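Local coordinates for protein putative transcriptional regulator (TetR/AcrR family) (Acinetobacter sp., PDB 3KNW) that probably binds DNA as a dimeric TetR/AcrR-type transcriptional regulator, with a helix-turn-helix domain joined to an all-helical C-terminal domain, at residues A[24-29]-A[38-43]; A[17-22]-A[44-49]; A[64-69]-A[111-116]. All coordinates share one frame; numbering follows the deposited sequence.

Helix 13-30, the first of the chain, supplies one side of both early contacts. Its 17-22 part pairs in contact 2 with the turn at 44-49, closing a loop of 21 residues; its 24-29 part pairs in contact 1 with helix 37-44, a shorter loop lying wholly within the first. Together they fix the predicted helix-turn-helix region against helix 13-30. Further along, contact 3 follows in series: 64-69 of the long helix 58-81 meets 111-116, bridging 41 residues and bringing in the C-terminal domain. Contacts 1 and 3 touch through the rings of Phe24 and Tyr69 and through Lys116 NZ at Arg29 O; contacts 2 and 3 meet where Leu20 packs on Leu65.

Contact 1 (A[24-29]-A[38-43]); sequences FHLVLR and QEILKT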
ATOM      1  N   PHE A  24      -3.697  -5.910 -18.849  1.00 17.94           N
ATOM      2  CA  PHE A  24      -3.088  -5.027 -17.904  1.00 19.36           C
ATOM      3  C   PHE A  24      -4.090  -4.015 -17.351  1.00 20.17           C
ATOM      4  O   PHE A  24      -4.166  -3.826 -16.148  1.00 20.18           O
ATOM      5  CB  PHE A  24      -1.910  -4.282 -18.531  1.00 19.49           C
ATOM      6  CG  PHE A  24      -1.321  -3.285 -17.604  1.00 18.26           C
ATOM      7  CD1 PHE A  24      -0.643  -3.706 -16.482  1.00 17.64           C
ATOM      8  CD2 PHE A  24      -1.517  -1.940 -17.795  1.00 19.09           C
ATOM      9  CE1 PHE A  24      -0.137  -2.814 -15.592  1.00 15.83           C
ATOM     10  CE2 PHE A  24      -0.997  -1.027 -16.904  1.00 18.59           C
ATOM     11  CZ  PHE A  24      -0.311  -1.471 -15.795  1.00 17.75           C
ATOM     12  N   HIS A  25      -4.846  -3.381 -18.236  1.00 21.01           N
ATOM     13  CA  HIS A  25      -5.914  -2.496 -17.820  1.00 22.41           C
ATOM     14  C   HIS A  25      -6.883  -3.261 -16.946  1.00 22.82           C
ATOM     15  O   HIS A  25      -7.261  -2.790 -15.873  1.00 23.32           O
ATOM     16  CB  HIS A  25      -6.645  -1.866 -19.015  1.00 22.68           C
ATOM     17  CG  HIS A  25      -5.811  -0.882 -19.776  1.00 25.17           C
ATOM     18  ND1 HIS A  25      -5.401   0.321 -19.236  1.00 29.29           N
ATOM     19  CD2 HIS A  25      -5.303  -0.922 -21.033  1.00 27.55           C
ATOM     20  CE1 HIS A  25      -4.685   0.981 -20.131  1.00 30.00           C
ATOM     21  NE2 HIS A  25      -4.602   0.243 -21.226  1.00 29.38           N
ATOM     22  N   LEU A  26      -7.267  -4.452 -17.371  1.00 23.28           N
ATOM     23  CA  LEU A  26      -8.226  -5.198 -16.595  1.00 23.65           C
ATOM     24  C   LEU A  26      -7.718  -5.314 -15.177  1.00 24.08           C
ATOM     25  O   LEU A  26      -8.452  -5.048 -14.237  1.00 24.46           O
ATOM     26  CB  LEU A  26      -8.452  -6.580 -17.185  1.00 23.67           C
ATOM     27  CG  LEU A  26      -9.712  -7.351 -16.772  1.00 23.42           C
ATOM     28  CD1 LEU A  26     -11.000  -6.509 -16.820  1.00 20.65           C
ATOM     29  CD2 LEU A  26      -9.824  -8.572 -17.687  1.00 22.81           C
ATOM     30  N   VAL A  27      -6.445  -5.673 -15.031  1.00 24.51           N
ATOM     31  CA  VAL A  27      -5.882  -5.969 -13.716  1.00 24.54           C
ATOM     32  C   VAL A  27      -5.730  -4.733 -12.819  1.00 25.21           C
ATOM     33  O   VAL A  27      -5.834  -4.858 -11.621  1.00 25.83           O
ATOM     34  CB  VAL A  27      -4.522  -6.730 -13.818  1.00 24.94           C
ATOM     35  CG1 VAL A  27      -3.859  -6.879 -12.430  1.00 22.78           C
ATOM     36  CG2 VAL A  27      -4.715  -8.095 -14.448  1.00 20.99           C
ATOM     37  N   LEU A  28      -5.488  -3.551 -13.366  1.00 26.00           N
ATOM     38  CA  LEU A  28      -5.500  -2.335 -12.539  1.00 26.93           C
ATOM     39  C   LEU A  28      -6.855  -2.098 -11.871  1.00 27.30           C
ATOM     40  O   LEU A  28      -6.907  -1.603 -10.748  1.00 27.77           O
ATOM     41  CB  LEU A  28      -5.182  -1.099 -13.367  1.00 27.26           C
ATOM     42  CG  LEU A  28      -3.782  -0.944 -13.958  1.00 28.51           C
ATOM     43  CD1 LEU A  28      -3.868  -0.537 -15.455  1.00 29.20           C
ATOM     44  CD2 LEU A  28      -2.980   0.060 -13.165  1.00 26.98           C
ATOM     45  N   ARG A  29      -7.932  -2.416 -12.590  1.00 27.88           N
ATOM     46  CA  ARG A  29      -9.297  -2.265 -12.103  1.00 28.17           C
ATOM     47  C   ARG A  29      -9.684  -3.368 -11.136  1.00 28.00           C
ATOM     48  O   ARG A  29     -10.260  -3.085 -10.094  1.00 28.14           O
ATOM     49  CB  ARG A  29     -10.320  -2.277 -13.259  1.00 28.51           C
ATOM     50  CG  ARG A  29     -10.525  -0.934 -13.997  1.00 30.58           C
ATOM     51  CD  ARG A  29      -9.923  -0.940 -15.418  1.00 33.63           C
ATOM     52  NE  ARG A  29     -10.537   0.048 -16.326  1.00 35.76           N
ATOM     53  CZ  ARG A  29     -10.552  -0.034 -17.668  1.00 36.85           C
ATOM     54  NH1 ARG A  29     -10.010  -1.067 -18.315  1.00 36.31           N
ATOM     55  NH2 ARG A  29     -11.140   0.927 -18.377  1.00 38.00           N
ATOM     56  N   GLN A  38     -12.717 -15.244 -19.736  1.00 37.73           N
ATOM     57  CA  GLN A  38     -13.869 -14.649 -20.402  1.00 37.86           C
ATOM     58  C   GLN A  38     -13.823 -13.130 -20.381  1.00 37.30           C
ATOM     59  O   GLN A  38     -14.063 -12.487 -21.400  1.00 37.62           O
ATOM     60  CB  GLN A  38     -15.172 -15.134 -19.732  1.00 38.11           C
ATOM     61  CG  GLN A  38     -16.411 -15.183 -20.630  1.00 40.03           C
ATOM     62  CD  GLN A  38     -17.644 -15.780 -19.898  1.00 42.34           C
ATOM     63  OE1 GLN A  38     -17.725 -15.728 -18.665  1.00 43.73           O
ATOM     64  NE2 GLN A  38     -18.591 -16.351 -20.660  1.00 41.73           N
ATOM     65  N   GLU A  39     -13.539 -12.546 -19.225  1.00 36.93           N
ATOM     66  CA  GLU A  39     -13.474 -11.097 -19.148  1.00 37.24           C
ATOM     67  C   GLU A  39     -12.270 -10.678 -19.967  1.00 36.87           C
ATOM     68  O   GLU A  39     -12.356  -9.822 -20.842  1.00 36.80           O
ATOM     69  CB  GLU A  39     -13.309 -10.592 -17.714  1.00 37.62           C
ATOM     70  CG  GLU A  39     -14.341 -11.074 -16.718  1.00 39.37           C
ATOM     71  CD  GLU A  39     -14.183 -10.413 -15.345  1.00 41.45           C
ATOM     72  OE1 GLU A  39     -13.881  -9.192 -15.317  1.00 41.63           O
ATOM     73  OE2 GLU A  39     -14.384 -11.110 -14.305  1.00 42.29           O
ATOM     74  N   ILE A  40     -11.145 -11.309 -19.673  1.00 36.28           N
ATOM     75  CA  ILE A  40      -9.941 -11.101 -20.433  1.00 36.31           C
ATOM     76  C   ILE A  40     -10.184 -11.200 -21.984  1.00 36.67           C
ATOM     77  O   ILE A  40      -9.742 -10.301 -22.707  1.00 36.42           O
ATOM     78  CB  ILE A  40      -8.830 -12.052 -19.935  1.00 36.12           C
ATOM     79  CG1 ILE A  40      -8.437 -11.722 -18.482  1.00 36.08           C
ATOM     80  CG2 ILE A  40      -7.615 -11.924 -20.789  1.00 36.69           C
ATOM     81  CD1 ILE A  40      -7.387 -12.652 -17.904  1.00 33.98           C
ATOM     82  N   LEU A  41     -10.890 -12.239 -22.477  1.00 36.70           N
ATOM     83  CA  LEU A  41     -11.265 -12.358 -23.939  1.00 37.07           C
ATOM     84  C   LEU A  41     -12.210 -11.252 -24.386  1.00 37.63           C
ATOM     85  O   LEU A  41     -11.990 -10.598 -25.403  1.00 38.27           O
ATOM     86  CB  LEU A  41     -11.941 -13.693 -24.270  1.00 36.44           C
ATOM     87  CG  LEU A  41     -11.153 -14.983 -24.002  1.00 36.84           C
ATOM     88  CD1 LEU A  41     -11.797 -16.183 -24.679  1.00 35.58           C
ATOM     89  CD2 LEU A  41      -9.707 -14.834 -24.435  1.00 36.11           C
ATOM     90  N   LYS A  42     -13.278 -11.058 -23.632  1.00 38.34           N
ATOM     91  CA  LYS A  42     -14.186  -9.946 -23.873  1.00 39.18           C
ATOM     92  C   LYS A  42     -13.447  -8.584 -23.954  1.00 39.42           C
ATOM     93  O   LYS A  42     -13.739  -7.765 -24.844  1.00 39.44           O
ATOM     94  CB  LYS A  42     -15.287  -9.921 -22.793  1.00 39.29           C
ATOM     95  CG  LYS A  42     -16.395  -8.854 -22.970  1.00 40.83           C
ATOM     96  CD  LYS A  42     -16.924  -8.366 -21.576  1.00 43.14           C
ATOM     97  CE  LYS A  42     -18.347  -7.708 -21.613  1.00 43.91           C
ATOM     98  NZ  LYS A  42     -18.804  -7.246 -20.219  1.00 43.31           N
ATOM     99  N   THR A  43     -12.510  -8.325 -23.041  1.00 39.73           N
ATOM    100  CA  THR A  43     -11.840  -7.017 -23.032  1.00 40.06           C
ATOM    101  C   THR A  43     -11.027  -6.862 -24.305  1.00 39.71           C
ATOM    102  O   THR A  43     -11.116  -5.836 -24.987  1.00 40.32           O
ATOM    103  CB  THR A  43     -10.891  -6.809 -21.824  1.00 40.37           C
ATOM    104  OG1 THR A  43     -11.648  -6.764 -20.606  1.00 41.79           O
ATOM    105  CG2 THR A  43     -10.105  -5.499 -21.962  1.00 40.75           C
TER
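No ring enters the meeting of Leu26 with Ile40 and Thr43; the flat groups stand around it. In 24-29 the ring of Phe24 carries Leu28 CG over one face, offset toward the rim, and meets the ring of Tyr69 with planes about 20° apart. On the other helix the flat group that matters is the Glu39-Ile40 peptide, approached by one methyl of Leu26: CD2 lies 4.0 Å from Glu39 C and 3.6 Å from Ile40 N. The same methyl presses on Ile40 CG1 at 3.5 Å, the two side chains crossing at about a right angle. The other branch, CD1, comes 3.8 Å from Thr43 OG1, and CD2 is almost as near to that oxygen. With Leu26 CG trans to the backbone N (chi1 -162°), the fork projects at helix 37-44. This is the junction of the first helix of a TetR-type DNA-binding domain with the first helix of the predicted helix-turn-helix motif; the axes of the two short segments run 10.4 Å apart at 127°, and the single leucine spans much of that gap. Thr43 is itself held back on its own helix: OG1 donates to Glu39 O at 3.1 Å from well above the carbonyl plane, while Thr43 N binds the same oxygen at 2.7 Å. Glu39 O is thus gripped by two donors from one residue, which fixes the hydroxyl where it faces Leu26. Glu39 adds its CB to the edge of the patch, 4.0 Å from Leu26 CD2, and its side chain touches Lys30. Ile40 reaches on to Phe61 of helix 58-81, whereas Leu41 points away and packs on Lys48 and Phe51 of helix 48-54.

Contact 2 (A[17-22]-A[44-49]); sequences QHILDS and SGVPKG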
ATOM      1  N   GLN A  17       0.962  -8.070 -27.877  1.00 21.59           N
ATOM      2  CA  GLN A  17       1.072  -6.854 -27.041  1.00 21.63           C
ATOM      3  C   GLN A  17      -0.274  -6.284 -26.733  1.00 21.02           C
ATOM      4  O   GLN A  17      -0.520  -5.798 -25.621  1.00 20.72           O
ATOM      5  CB  GLN A  17       1.864  -5.731 -27.727  1.00 22.37           C
ATOM      6  CG  GLN A  17       3.335  -6.038 -28.102  1.00 24.01           C
ATOM      7  CD  GLN A  17       4.170  -6.508 -26.930  1.00 25.78           C
ATOM      8  OE1 GLN A  17       3.879  -6.183 -25.765  1.00 27.43           O
ATOM      9  NE2 GLN A  17       5.204  -7.299 -27.228  1.00 24.45           N
ATOM     10  N   HIS A  18      -1.152  -6.312 -27.731  1.00 20.46           N
ATOM     11  CA  HIS A  18      -2.519  -5.854 -27.505  1.00 19.91           C
ATOM     12  C   HIS A  18      -3.172  -6.633 -26.380  1.00 18.49           C
ATOM     13  O   HIS A  18      -3.783  -6.047 -25.491  1.00 17.52           O
ATOM     14  CB  HIS A  18      -3.397  -5.968 -28.748  1.00 20.17           C
ATOM     15  CG  HIS A  18      -4.805  -5.530 -28.500  1.00 21.15           C
ATOM     16  ND1 HIS A  18      -5.164  -4.201 -28.439  1.00 22.94           N
ATOM     17  CD2 HIS A  18      -5.928  -6.241 -28.232  1.00 22.05           C
ATOM     18  CE1 HIS A  18      -6.455  -4.114 -28.168  1.00 24.25           C
ATOM     19  NE2 HIS A  18      -6.941  -5.336 -28.032  1.00 22.19           N
ATOM     20  N   ILE A  19      -3.031  -7.950 -26.435  1.00 17.52           N
ATOM     21  CA  ILE A  19      -3.637  -8.813 -25.434  1.00 16.83           C
ATOM     22  C   ILE A  19      -3.100  -8.490 -24.039  1.00 17.33           C
ATOM     23  O   ILE A  19      -3.870  -8.340 -23.104  1.00 17.99           O
ATOM     24  CB  ILE A  19      -3.448 -10.288 -25.769  1.00 16.36           C
ATOM     25  CG1 ILE A  19      -4.133 -10.631 -27.110  1.00 15.50           C
ATOM     26  CG2 ILE A  19      -4.050 -11.167 -24.692  1.00 14.77           C
ATOM     27  CD1 ILE A  19      -3.727 -11.904 -27.641  1.00 12.93           C
ATOM     28  N   LEU A  20      -1.794  -8.383 -23.900  1.00 17.89           N
ATOM     29  CA  LEU A  20      -1.188  -8.035 -22.620  1.00 18.59           C
ATOM     30  C   LEU A  20      -1.713  -6.700 -22.145  1.00 19.91           C
ATOM     31  O   LEU A  20      -2.102  -6.575 -20.992  1.00 21.11           O
ATOM     32  CB  LEU A  20       0.330  -7.996 -22.719  1.00 17.57           C
ATOM     33  CG  LEU A  20       0.878  -9.407 -22.842  1.00 17.41           C
ATOM     34  CD1 LEU A  20       2.216  -9.354 -23.525  1.00 19.36           C
ATOM     35  CD2 LEU A  20       0.985 -10.105 -21.481  1.00 14.68           C
ATOM     36  N   ASP A  21      -1.755  -5.704 -23.034  1.00 20.80           N
ATOM     37  CA  ASP A  21      -2.246  -4.383 -22.660  1.00 21.26           C
ATOM     38  C   ASP A  21      -3.735  -4.371 -22.291  1.00 20.44           C
ATOM     39  O   ASP A  21      -4.108  -3.730 -21.302  1.00 20.64           O
ATOM     40  CB  ASP A  21      -1.882  -3.352 -23.734  1.00 22.17           C
ATOM     41  CG  ASP A  21      -0.343  -3.146 -23.845  1.00 26.49           C
ATOM     42  OD1 ASP A  21       0.376  -3.382 -22.811  1.00 31.14           O
ATOM     43  OD2 ASP A  21       0.143  -2.762 -24.952  1.00 29.53           O
ATOM     44  N   SER A  22      -4.569  -5.084 -23.039  1.00 19.51           N
ATOM     45  CA  SER A  22      -5.931  -5.390 -22.582  1.00 19.36           C
ATOM     46  C   SER A  22      -5.925  -5.967 -21.161  1.00 18.89           C
ATOM     47  O   SER A  22      -6.589  -5.429 -20.266  1.00 19.16           O
ATOM     48  CB  SER A  22      -6.613  -6.408 -23.490  1.00 19.26           C
ATOM     49  OG  SER A  22      -6.834  -5.874 -24.775  1.00 21.15           O
ATOM     50  N   SER A  44     -10.255  -7.892 -24.638  1.00 38.77           N
ATOM     51  CA  SER A  44      -9.279  -7.787 -25.708  1.00 37.86           C
ATOM     52  C   SER A  44      -9.927  -7.787 -27.080  1.00 37.37           C
ATOM     53  O   SER A  44      -9.382  -7.186 -27.993  1.00 37.27           O
ATOM     54  CB  SER A  44      -8.263  -8.929 -25.609  1.00 37.89           C
ATOM     55  OG  SER A  44      -8.829 -10.181 -25.990  1.00 37.99           O
ATOM     56  N   GLY A  45     -11.084  -8.458 -27.209  1.00 36.50           N
ATOM     57  CA  GLY A  45     -11.722  -8.683 -28.496  1.00 35.22           C
ATOM     58  C   GLY A  45     -11.253  -9.941 -29.199  1.00 34.64           C
ATOM     59  O   GLY A  45     -11.696 -10.253 -30.294  1.00 33.58           O
ATOM     60  N   VAL A  46     -10.372 -10.694 -28.570  1.00 34.32           N
ATOM     61  CA  VAL A  46      -9.803 -11.856 -29.212  1.00 34.58           C
ATOM     62  C   VAL A  46     -10.609 -13.106 -28.880  1.00 35.12           C
ATOM     63  O   VAL A  46     -11.061 -13.251 -27.743  1.00 34.90           O
ATOM     64  CB  VAL A  46      -8.359 -12.026 -28.744  1.00 35.16           C
ATOM     65  CG1 VAL A  46      -7.754 -13.266 -29.317  1.00 35.13           C
ATOM     66  CG2 VAL A  46      -7.542 -10.799 -29.148  1.00 34.06           C
ATOM     67  N   PRO A  47     -10.826 -14.013 -29.874  1.00 35.51           N
ATOM     68  CA  PRO A  47     -11.477 -15.302 -29.564  1.00 35.56           C
ATOM     69  C   PRO A  47     -10.570 -16.118 -28.658  1.00 35.84           C
ATOM     70  O   PRO A  47      -9.369 -15.791 -28.587  1.00 36.33           O
ATOM     71  CB  PRO A  47     -11.645 -15.988 -30.934  1.00 35.70           C
ATOM     72  CG  PRO A  47     -10.763 -15.250 -31.890  1.00 36.11           C
ATOM     73  CD  PRO A  47     -10.530 -13.862 -31.312  1.00 36.00           C
ATOM     74  N   LYS A  48     -11.109 -17.138 -27.962  1.00 35.19           N
ATOM     75  CA  LYS A  48     -10.288 -17.946 -27.038  1.00 34.38           C
ATOM     76  C   LYS A  48      -9.216 -18.733 -27.766  1.00 33.49           C
ATOM     77  O   LYS A  48      -8.085 -18.830 -27.281  1.00 32.87           O
ATOM     78  CB  LYS A  48     -11.117 -18.921 -26.210  1.00 35.00           C
ATOM     79  CG  LYS A  48     -12.000 -19.876 -27.015  1.00 37.17           C
ATOM     80  CD  LYS A  48     -12.329 -21.140 -26.226  1.00 39.82           C
ATOM     81  CE  LYS A  48     -12.910 -20.846 -24.842  1.00 41.39           C
ATOM     82  NZ  LYS A  48     -13.485 -22.108 -24.226  1.00 43.37           N
ATOM     83  N   GLY A  49      -9.566 -19.289 -28.928  1.00 32.39           N
ATOM     84  CA  GLY A  49      -8.647 -20.131 -29.670  1.00 31.83           C
ATOM     85  C   GLY A  49      -7.371 -19.388 -29.985  1.00 31.45           C
ATOM     86  O   GLY A  49      -6.273 -19.937 -29.889  1.00 31.88           O
TER
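The turn of the predicted helix-turn-helix, where Ser44 ends one helix ahead of helix 48-54, is pinned to helix 13-30 by His18. The imidazole donates from NE2 to Ser44 O at 3.1 Å, with a bent N-H...O angle of 142°; the oxygen sits at the ring edge, close to its plane, and offers a lone pair in the carbonyl plane. Ser22, one turn on, lays its hydroxyl against the backbone of Ser44, OG 3.2 Å from CA, a packing approach; the hydroxyl itself donates back to His18 O at 3.1 Å. As Ser22 N also binds His18 O, that carbonyl holds two donors. Ser44 and Gly45 shape the exit from helix 37-44: chi1 of 72° swings Ser44 OG between its N and carbonyl carbon, where it accepts from Val46 N at 3.0 Å and makes an ST turn, while Gly45 leaves the helix with positive phi. Ser44 OG also bonds back to Leu41 O. Beyond the turn, Val46 CG2 meets Ile19 CG1 at 4.0 Å, the side chains crossing nearly at right angles, and Ile19 continues to Phe55 and Phe61.

Contact 3 (A[64-69]-A[111-116]); sequences ELLKHY and SCLIVK
Leu66 is the first residue of 64-69 to touch 111-116, and it does so with one methyl, CD2, set 3.8 Å from Leu113 CD2. Its CB starts out along the flank of the helix, but the end of the chain bends nearer to Leu113, while the same side chain also packs on Met128 and Met132 of helix 126-153. Three residues further, Tyr69 offers its ring. Leu113 CD2 lies 3.7 Å from both Tyr69 CD2 and Tyr69 CE2, and 4.0 Å from the ring centroid, 30° off the normal, an off-centre CH-pi contact. The two side chains run past each other in opposite directions. With its CG trans to the backbone N (chi1 180°), Leu113 extends toward 64-69, and its CD2 touches both Leu66 and the tyrosine ring. No hydrogen bond crosses; the contact is apolar and buried. Around it, Lys116 NZ bonds Arg29 O near the end of helix 13-30, and Ile114 and Val115 pack on Leu182 and Leu178 of the second subunit. The contact joins the long helix 58-81, which leads out of the DNA-binding domain, to a helix of the C-terminal domain that itself packs on the second subunit, the interdomain junction of the TetR fold.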
ATOM      1  N   GLU A  64       3.485 -13.365 -18.055  1.00 20.81           N
ATOM      2  CA  GLU A  64       4.030 -12.535 -19.136  1.00 21.53           C
ATOM      3  C   GLU A  64       3.636 -11.079 -18.977  1.00 20.35           C
ATOM      4  O   GLU A  64       4.400 -10.172 -19.305  1.00 19.59           O
ATOM      5  CB  GLU A  64       3.719 -13.093 -20.523  1.00 21.94           C
ATOM      6  CG  GLU A  64       4.564 -14.341 -20.843  1.00 26.30           C
ATOM      7  CD  GLU A  64       6.105 -14.125 -20.675  1.00 33.18           C
ATOM      8  OE1 GLU A  64       6.826 -15.037 -20.138  1.00 36.25           O
ATOM      9  OE2 GLU A  64       6.593 -13.038 -21.079  1.00 36.52           O
ATOM     10  N   LEU A  65       2.448 -10.877 -18.449  1.00 20.09           N
ATOM     11  CA  LEU A  65       1.939  -9.559 -18.127  1.00 20.34           C
ATOM     12  C   LEU A  65       2.872  -8.836 -17.167  1.00 20.94           C
ATOM     13  O   LEU A  65       3.208  -7.679 -17.384  1.00 21.39           O
ATOM     14  CB  LEU A  65       0.575  -9.730 -17.472  1.00 20.87           C
ATOM     15  CG  LEU A  65      -0.360  -8.562 -17.340  1.00 22.50           C
ATOM     16  CD1 LEU A  65      -0.604  -7.989 -18.711  1.00 24.38           C
ATOM     17  CD2 LEU A  65      -1.659  -9.051 -16.694  1.00 26.38           C
ATOM     18  N   LEU A  66       3.321  -9.501 -16.110  1.00 21.51           N
ATOM     19  CA  LEU A  66       4.154  -8.811 -15.145  1.00 22.58           C
ATOM     20  C   LEU A  66       5.522  -8.565 -15.714  1.00 22.96           C
ATOM     21  O   LEU A  66       6.131  -7.558 -15.413  1.00 22.68           O
ATOM     22  CB  LEU A  66       4.267  -9.565 -13.812  1.00 22.88           C
ATOM     23  CG  LEU A  66       2.973  -9.641 -12.982  1.00 23.21           C
ATOM     24  CD1 LEU A  66       3.238 -10.575 -11.808  1.00 22.10           C
ATOM     25  CD2 LEU A  66       2.373  -8.260 -12.523  1.00 21.83           C
ATOM     26  N   LYS A  67       6.015  -9.513 -16.499  1.00 24.25           N
ATOM     27  CA  LYS A  67       7.339  -9.397 -17.094  1.00 25.23           C
ATOM     28  C   LYS A  67       7.338  -8.208 -18.046  1.00 25.35           C
ATOM     29  O   LYS A  67       8.288  -7.414 -18.048  1.00 25.98           O
ATOM     30  CB  LYS A  67       7.755 -10.669 -17.854  1.00 25.50           C
ATOM     31  CG  LYS A  67       8.514 -11.724 -17.021  1.00 27.92           C
ATOM     32  CD  LYS A  67       9.070 -12.848 -17.904  1.00 29.94           C
ATOM     33  CE  LYS A  67       9.491 -14.095 -17.102  1.00 33.08           C
ATOM     34  NZ  LYS A  67       8.394 -15.118 -16.839  1.00 33.66           N
ATOM     35  N   HIS A  68       6.272  -8.105 -18.846  1.00 25.68           N
ATOM     36  CA  HIS A  68       6.142  -7.059 -19.857  1.00 25.52           C
ATOM     37  C   HIS A  68       6.005  -5.717 -19.195  1.00 25.00           C
ATOM     38  O   HIS A  68       6.543  -4.724 -19.687  1.00 25.23           O
ATOM     39  CB  HIS A  68       4.941  -7.295 -20.790  1.00 25.65           C
ATOM     40  CG  HIS A  68       4.711  -6.176 -21.758  1.00 25.67           C
ATOM     41  ND1 HIS A  68       5.640  -5.819 -22.713  1.00 26.75           N
ATOM     42  CD2 HIS A  68       3.684  -5.299 -21.885  1.00 26.73           C
ATOM     43  CE1 HIS A  68       5.184  -4.785 -23.404  1.00 27.78           C
ATOM     44  NE2 HIS A  68       3.994  -4.460 -22.930  1.00 28.36           N
ATOM     45  N   TYR A  69       5.296  -5.697 -18.079  1.00 24.39           N
ATOM     46  CA  TYR A  69       5.200  -4.497 -17.265  1.00 24.41           C
ATOM     47  C   TYR A  69       6.580  -4.028 -16.757  1.00 23.88           C
ATOM     48  O   TYR A  69       6.937  -2.871 -16.906  1.00 23.46           O
ATOM     49  CB  TYR A  69       4.233  -4.718 -16.087  1.00 24.59           C
ATOM     50  CG  TYR A  69       4.146  -3.517 -15.169  1.00 26.46           C
ATOM     51  CD1 TYR A  69       3.509  -2.349 -15.581  1.00 27.46           C
ATOM     52  CD2 TYR A  69       4.718  -3.541 -13.907  1.00 28.50           C
ATOM     53  CE1 TYR A  69       3.449  -1.225 -14.765  1.00 29.48           C
ATOM     54  CE2 TYR A  69       4.651  -2.434 -13.064  1.00 30.07           C
ATOM     55  CZ  TYR A  69       4.021  -1.274 -13.502  1.00 30.61           C
ATOM     56  OH  TYR A  69       3.962  -0.171 -12.682  1.00 31.85           O
ATOM     57  N   SER A 111       1.481   2.153  -9.026  1.00 22.22           N
ATOM     58  CA  SER A 111       1.420   1.901  -7.596  1.00 22.31           C
ATOM     59  C   SER A 111       0.180   1.091  -7.235  1.00 22.59           C
ATOM     60  O   SER A 111       0.211   0.328  -6.267  1.00 22.86           O
ATOM     61  CB  SER A 111       1.358   3.207  -6.847  1.00 22.12           C
ATOM     62  OG  SER A 111       0.144   3.858  -7.146  1.00 22.64           O
ATOM     63  N   CYS A 112      -0.908   1.281  -7.993  1.00 22.60           N
ATOM     64  CA  CYS A 112      -2.120   0.452  -7.857  1.00 22.57           C
ATOM     65  C   CYS A 112      -1.787  -1.033  -8.059  1.00 22.45           C
ATOM     66  O   CYS A 112      -2.250  -1.880  -7.307  1.00 21.94           O
ATOM     67  CB  CYS A 112      -3.227   0.905  -8.843  1.00 22.81           C
ATOM     68  SG  CYS A 112      -4.933   0.365  -8.413  0.38 22.45           S
ATOM     69  N   LEU A 113      -0.963  -1.347  -9.056  1.00 22.74           N
ATOM     70  CA  LEU A 113      -0.596  -2.741  -9.302  1.00 23.26           C
ATOM     71  C   LEU A 113       0.046  -3.353  -8.080  1.00 22.84           C
ATOM     72  O   LEU A 113      -0.261  -4.477  -7.777  1.00 23.38           O
ATOM     73  CB  LEU A 113       0.301  -2.942 -10.549  1.00 23.71           C
ATOM     74  CG  LEU A 113       0.725  -4.421 -10.846  1.00 26.01           C
ATOM     75  CD1 LEU A 113      -0.366  -5.176 -11.604  1.00 28.59           C
ATOM     76  CD2 LEU A 113       2.074  -4.593 -11.615  1.00 25.42           C
ATOM     77  N   ILE A 114       0.919  -2.652  -7.364  1.00 22.75           N
ATOM     78  CA  ILE A 114       1.513  -3.259  -6.164  1.00 23.11           C
ATOM     79  C   ILE A 114       0.501  -3.355  -5.038  1.00 23.19           C
ATOM     80  O   ILE A 114       0.579  -4.272  -4.236  1.00 23.60           O
ATOM     81  CB  ILE A 114       2.786  -2.548  -5.650  1.00 23.21           C
ATOM     82  CG1 ILE A 114       3.992  -2.952  -6.467  1.00 24.43           C
ATOM     83  CG2 ILE A 114       3.113  -2.959  -4.251  1.00 23.95           C
ATOM     84  CD1 ILE A 114       5.195  -2.091  -6.168  1.00 25.62           C
ATOM     85  N   VAL A 115      -0.436  -2.418  -4.981  1.00 23.40           N
ATOM     86  CA  VAL A 115      -1.450  -2.402  -3.938  1.00 23.65           C
ATOM     87  C   VAL A 115      -2.430  -3.526  -4.178  1.00 24.81           C
ATOM     88  O   VAL A 115      -2.765  -4.302  -3.260  1.00 23.21           O
ATOM     89  CB  VAL A 115      -2.236  -1.097  -3.939  1.00 23.90           C
ATOM     90  CG1 VAL A 115      -3.614  -1.280  -3.252  1.00 23.46           C
ATOM     91  CG2 VAL A 115      -1.414   0.029  -3.299  1.00 21.61           C
ATOM     92  N   LYS A 116      -2.928  -3.578  -5.418  1.00 26.38           N
ATOM     93  CA  LYS A 116      -3.765  -4.695  -5.863  1.00 27.00           C
ATOM     94  C   LYS A 116      -3.066  -6.003  -5.561  1.00 27.81           C
ATOM     95  O   LYS A 116      -3.524  -6.768  -4.740  1.00 29.21           O
ATOM     96  CB  LYS A 116      -4.070  -4.587  -7.338  1.00 27.39           C
ATOM     97  CG  LYS A 116      -5.185  -3.572  -7.693  1.00 29.15           C
ATOM     98  CD  LYS A 116      -6.557  -4.006  -7.159  1.00 30.33           C
ATOM     99  CE  LYS A 116      -7.690  -3.144  -7.667  1.00 31.26           C
ATOM    100  NZ  LYS A 116      -8.978  -3.958  -7.605  1.00 33.15           N
TER